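Local coordinates for protein sortase B (Listeria monocytogenes serovar 1/2a, PDB 5JCV) that anchors surface proteins to the bacterial cell wall, cleaving their C-terminal sorting signal and passing the resulting thioester-linked intermediate on to the wall, at residues Y116-T119 against T120-Y124; R5-Q8 against K9-K12. All coordinates share one frame; numbering follows the deposited sequence.

Contact 1 (Y116-T119 against T120-Y124)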
loop_
_atom_site.group_PDB
_atom_site.type_symbol
_atom_site.label_atom_id
_atom_site.label_comp_id
_atom_site.label_asym_id
_atom_site.label_seq_id
_atom_site.Cartn_x
_atom_site.Cartn_y
_atom_site.Cartn_z
ATOM N N TYR A 116 20.714 -14.521 -15.753
ATOM C CA TYR A 116 22.137 -14.897 -15.639
ATOM C C TYR A 116 22.544 -15.070 -14.201
ATOM O O TYR A 116 21.822 -14.651 -13.280
ATOM C CB TYR A 116 23.051 -13.850 -16.303
ATOM C CG TYR A 116 22.713 -12.426 -15.951
ATOM C CD1 TYR A 116 23.299 -11.813 -14.864
ATOM C CD2 TYR A 116 21.756 -11.697 -16.695
ATOM C CE1 TYR A 116 22.981 -10.497 -14.528
ATOM C CE2 TYR A 116 21.419 -10.399 -16.364
ATOM C CZ TYR A 116 22.034 -9.816 -15.266
ATOM O OH TYR A 116 21.740 -8.550 -14.924
ATOM N N GLU A 117 23.698 -15.693 -14.017
ATOM C CA GLU A 117 24.378 -15.728 -12.732
ATOM C C GLU A 117 25.495 -14.753 -12.847
ATOM O O GLU A 117 26.079 -14.574 -13.935
ATOM C CB GLU A 117 25.037 -17.072 -12.468
ATOM C CG GLU A 117 24.082 -18.205 -12.201
ATOM C CD GLU A 117 24.807 -19.550 -12.132
ATOM O OE1 GLU A 117 25.255 -20.084 -13.204
ATOM O OE2 GLU A 117 24.900 -20.055 -10.998
ATOM N N THR A 118 25.879 -14.209 -11.710
ATOM C CA THR A 118 27.041 -13.349 -11.678
ATOM C C THR A 118 27.684 -13.380 -10.302
ATOM O O THR A 118 26.975 -13.316 -9.278
ATOM C CB THR A 118 26.621 -11.909 -11.965
ATOM O OG1 THR A 118 27.782 -11.064 -11.950
ATOM C CG2 THR A 118 25.596 -11.452 -10.911
ATOM N N THR A 119 29.018 -13.440 -10.303
ATOM C CA THR A 119 29.861 -13.542 -9.089
ATOM C C THR A 119 30.539 -12.190 -8.699
ATOM O O THR A 119 30.592 -11.839 -7.517
ATOM C CB THR A 119 30.943 -14.635 -9.309
ATOM O OG1 THR A 119 31.390 -14.585 -10.673
ATOM C CG2 THR A 119 30.391 -16.028 -9.092
ATOM N N THR A 120 31.041 -11.442 -9.691
ATOM C CA THR A 120 31.816 -10.201 -9.447
ATOM C C THR A 120 31.414 -8.972 -10.313
ATOM O O THR A 120 31.897 -7.859 -10.123
ATOM C CB THR A 120 33.332 -10.464 -9.692
ATOM O OG1 THR A 120 33.561 -10.861 -11.058
ATOM C CG2 THR A 120 33.862 -11.524 -8.730
ATOM N N ASP A 121 30.580 -9.180 -11.304
ATOM C CA ASP A 121 30.164 -8.097 -12.162
ATOM C C ASP A 121 28.749 -7.698 -11.760
ATOM O O ASP A 121 27.772 -8.375 -12.131
ATOM C CB ASP A 121 30.181 -8.574 -13.582
ATOM C CG ASP A 121 29.668 -7.543 -14.534
ATOM O OD1 ASP A 121 29.501 -7.942 -15.707
ATOM O OD2 ASP A 121 29.445 -6.372 -14.116
ATOM N N PHE A 122 28.662 -6.636 -10.966
ATOM C CA PHE A 122 27.414 -6.199 -10.332
ATOM C C PHE A 122 26.855 -4.932 -11.001
ATOM O O PHE A 122 26.103 -4.171 -10.410
ATOM C CB PHE A 122 27.634 -5.949 -8.812
ATOM C CG PHE A 122 27.783 -7.210 -7.962
ATOM C CD1 PHE A 122 27.499 -8.490 -8.450
ATOM C CD2 PHE A 122 28.199 -7.096 -6.642
ATOM C CE1 PHE A 122 27.633 -9.621 -7.638
ATOM C CE2 PHE A 122 28.337 -8.216 -5.836
ATOM C CZ PHE A 122 28.041 -9.480 -6.333
ATOM N N TYR A 123 27.238 -4.715 -12.244
ATOM C CA TYR A 123 26.740 -3.619 -13.020
ATOM C C TYR A 123 25.189 -3.512 -12.939
ATOM O O TYR A 123 24.609 -2.420 -12.842
ATOM C CB TYR A 123 27.200 -3.848 -14.446
ATOM C CG TYR A 123 26.837 -2.741 -15.360
ATOM C CD1 TYR A 123 27.638 -1.597 -15.438
ATOM C CD2 TYR A 123 25.686 -2.800 -16.143
ATOM C CE1 TYR A 123 27.320 -0.549 -16.276
ATOM C CE2 TYR A 123 25.360 -1.747 -16.987
ATOM C CZ TYR A 123 26.194 -0.630 -17.046
ATOM O OH TYR A 123 25.910 0.426 -17.868
ATOM N N TYR A 124 24.525 -4.662 -12.948
ATOM C CA TYR A 124 23.072 -4.742 -12.933
ATOM C C TYR A 124 22.390 -4.041 -11.762
ATOM O O TYR A 124 21.171 -3.816 -11.818
ATOM C CB TYR A 124 22.627 -6.219 -12.937
ATOM C CG TYR A 124 22.667 -6.920 -11.595
ATOM C CD1 TYR A 124 21.555 -6.925 -10.780
ATOM C CD2 TYR A 124 23.801 -7.570 -11.146
ATOM C CE1 TYR A 124 21.554 -7.576 -9.566
ATOM C CE2 TYR A 124 23.813 -8.242 -9.928
ATOM C CZ TYR A 124 22.684 -8.229 -9.137
ATOM O OH TYR A 124 22.623 -8.849 -7.903
#
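With chi1 at -179°, Thr-118 sets OG1 opposite its own backbone N and facing Asp-121, while CG2, between the backbone N and the carbonyl carbon, reaches Tyr-124. Both tyrosines, Tyr-116 (chi1 46°) and Tyr-124 (chi1 81°), hold their rings in that same position, which brings the Tyr-116 hydroxyl to the CB end of Tyr-124. The chain reverses here as it leaves a strand, and one side-chain hydroxyl spans the bend: Thr-118 OG1 donates to Asp-121 O at 2.7 Å, approaching from above the carbonyl plane. The other branch, Thr-118 CG2, crosses obliquely to the Tyr-124 ring, 3.8 Å from Tyr-124 CE2. Tyr-116 OH meets Tyr-124 CB at 3.2 Å, the methylene lying at the edge of the Tyr-116 ring. Phe-122 brings CZ to 3.7 Å from Thr-119 O, and its ring makes a cation-pi contact with Arg-176. Asp-121 OD2 weakly accepts the backbone N-H of Tyr-123. Hydrogen bonds satisfy the buried hydroxyls, Tyr-116 with Gln-180 and Tyr-124 with Ser-164 and Arg-176. In the sortase domain, strand 107-118, paired with strand 176-182, here gives way to the loop before helix 132-145, whose Tyr-138 hydroxyl hydrogen-bonds Tyr-124 O and whose Val-142 and Gln-145 pack on Tyr-116.

Contact 2 (R5-Q8 against K9-K12)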
loop_
_atom_site.group_PDB
_atom_site.type_symbol
_atom_site.label_atom_id
_atom_site.label_comp_id
_atom_site.label_asym_id
_atom_site.label_seq_id
_atom_site.Cartn_x
_atom_site.Cartn_y
_atom_site.Cartn_z
ATOM N N ARG A 5 -0.179 -3.357 17.548
ATOM C CA ARG A 5 1.068 -2.623 17.345
ATOM C C ARG A 5 1.908 -3.317 16.256
ATOM O O ARG A 5 2.500 -2.675 15.382
ATOM C CB ARG A 5 1.849 -2.532 18.673
ATOM C CG ARG A 5 2.434 -3.868 19.131
ATOM C CD ARG A 5 2.492 -4.063 20.636
ATOM N NE ARG A 5 2.120 -5.441 20.965
ATOM C CZ ARG A 5 2.200 -5.974 22.179
ATOM N NH1 ARG A 5 2.667 -5.263 23.206
ATOM N NH2 ARG A 5 1.823 -7.232 22.366
ATOM N N ASP A 6 1.937 -4.642 16.298
ATOM C CA ASP A 6 2.682 -5.409 15.312
ATOM C C ASP A 6 1.985 -5.283 13.949
ATOM O O ASP A 6 2.633 -5.151 12.927
ATOM C CB ASP A 6 2.834 -6.879 15.770
ATOM C CG ASP A 6 3.722 -7.032 17.047
ATOM O OD1 ASP A 6 4.600 -6.172 17.290
ATOM O OD2 ASP A 6 3.540 -8.016 17.809
ATOM N N LEU A 7 0.656 -5.260 13.934
ATOM C CA LEU A 7 -0.073 -5.099 12.664
ATOM C C LEU A 7 0.213 -3.752 11.976
ATOM O O LEU A 7 0.378 -3.700 10.772
ATOM C CB LEU A 7 -1.572 -5.255 12.890
ATOM C CG LEU A 7 -2.391 -5.329 11.601
ATOM C CD1 LEU A 7 -2.002 -6.592 10.852
ATOM C CD2 LEU A 7 -3.889 -5.299 11.873
ATOM N N GLN A 8 0.259 -2.669 12.747
ATOM C CA GLN A 8 0.623 -1.354 12.211
ATOM C C GLN A 8 2.036 -1.353 11.604
ATOM O O GLN A 8 2.230 -0.805 10.526
ATOM C CB GLN A 8 0.495 -0.272 13.291
ATOM C CG GLN A 8 0.889 1.117 12.797
ATOM C CD GLN A 8 0.449 2.266 13.692
ATOM O OE1 GLN A 8 0.380 2.175 14.943
ATOM N NE2 GLN A 8 0.142 3.382 13.038
ATOM N N LYS A 9 2.995 -1.960 12.314
ATOM C CA LYS A 9 4.362 -2.204 11.825
ATOM C C LYS A 9 4.352 -2.899 10.477
ATOM O O LYS A 9 4.955 -2.438 9.519
ATOM C CB LYS A 9 5.151 -3.124 12.786
ATOM C CG LYS A 9 6.024 -2.442 13.834
ATOM C CD LYS A 9 6.958 -3.468 14.492
ATOM C CE LYS A 9 7.591 -2.963 15.789
ATOM N NZ LYS A 9 6.627 -2.932 16.935
ATOM N N LEU A 10 3.657 -4.028 10.414
ATOM C CA LEU A 10 3.553 -4.796 9.177
ATOM C C LEU A 10 3.014 -3.981 8.005
ATOM O O LEU A 10 3.443 -4.157 6.888
ATOM C CB LEU A 10 2.675 -6.027 9.419
ATOM C CG LEU A 10 2.360 -6.935 8.222
ATOM C CD1 LEU A 10 3.664 -7.485 7.664
ATOM C CD2 LEU A 10 1.403 -8.065 8.600
ATOM N N ASN A 11 2.065 -3.083 8.270
ATOM C CA ASN A 11 1.437 -2.270 7.222
ATOM C C ASN A 11 2.351 -1.205 6.641
ATOM O O ASN A 11 2.181 -0.789 5.521
ATOM C CB ASN A 11 0.182 -1.593 7.767
ATOM C CG ASN A 11 -0.485 -0.717 6.746
ATOM O OD1 ASN A 11 -0.457 0.506 6.852
ATOM N ND2 ASN A 11 -1.130 -1.345 5.738
ATOM N N LYS A 12 3.284 -0.713 7.415
ATOM C CA LYS A 12 4.330 0.142 6.855
ATOM C C LYS A 12 5.471 -0.663 6.148
ATOM O O LYS A 12 6.014 -0.239 5.126
ATOM C CB LYS A 12 4.941 0.961 7.984
ATOM C CG LYS A 12 5.937 2.029 7.539
ATOM C CD LYS A 12 6.465 2.825 8.718
ATOM C CE LYS A 12 7.425 1.998 9.553
ATOM N NZ LYS A 12 7.888 2.774 10.747
#
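Asp-6 and Lys-9 meet on the exposed face of the helix, their side chains lying alongside one another and pointing the same way. The ionic link is a long one, with Asp-6 OD1 3.8 Å from Lys-9 NZ. A bend at the last torsion of the lysine (chi4 74°) turns the ammonium toward the carboxylate, three residues back along the chain. The attraction is probably modest at this separation. Arg-5 extends elsewhere, Arg-5 NE standing 6.5 Å from Lys-9 NZ.

Backbone hydrogen bonds give the segment its form. Lys-9 N donates to Arg-5 O, Leu-10 N to Asp-6 O at 2.9 Å, Asn-11 N to Leu-7 O and Lys-12 N to Gln-8 O, the unbroken i to i+4 ladder of an alpha helix, here helix 4-13 near the start of the modelled chain. Asn-11 N also makes a weak second bond to Gln-8 O, so its amide is shared between two carbonyls.

Close carbon-oxygen packing accompanies the ladder: Lys-9 CB sits 3.2 Å from Asp-6 O, and Leu-10 CB lies 3.5 Å from Leu-7 O.

Apolar contact occupies the buried side. Leu-7 CD1 and Leu-10 CD2 approach to 4.3 Å, forming an i to i+3 leucine pair. The same two side chains pack reciprocally on Leu-10 and Leu-7 of the second subunit, while Gln-8 packs on Trp-17 and Asn-11 on Met-14 of that subunit. Within its own chain, Leu-10 also touches Tyr-43.

In the fold
Contact 2 comes first along the chain, in helix 4-13, and precedes contact 1, at the end of strand 107-118, by about a hundred residues. Their centres lie 35 Å apart, with the middle of the chain between them, and their nearest atoms remain about 23 Å from each other. They share no helix or strand: contact 1 leaves the mixed sheet of the sortase domain on the way to helix 132-145, whereas contact 2 belongs to an N-terminal helix followed directly by strand 14-19 of that sheet. The pair illustrates two uses of local packing, one shaping an exit from the sheet within a single chain, the other presenting a leucine-bearing face to a second subunit.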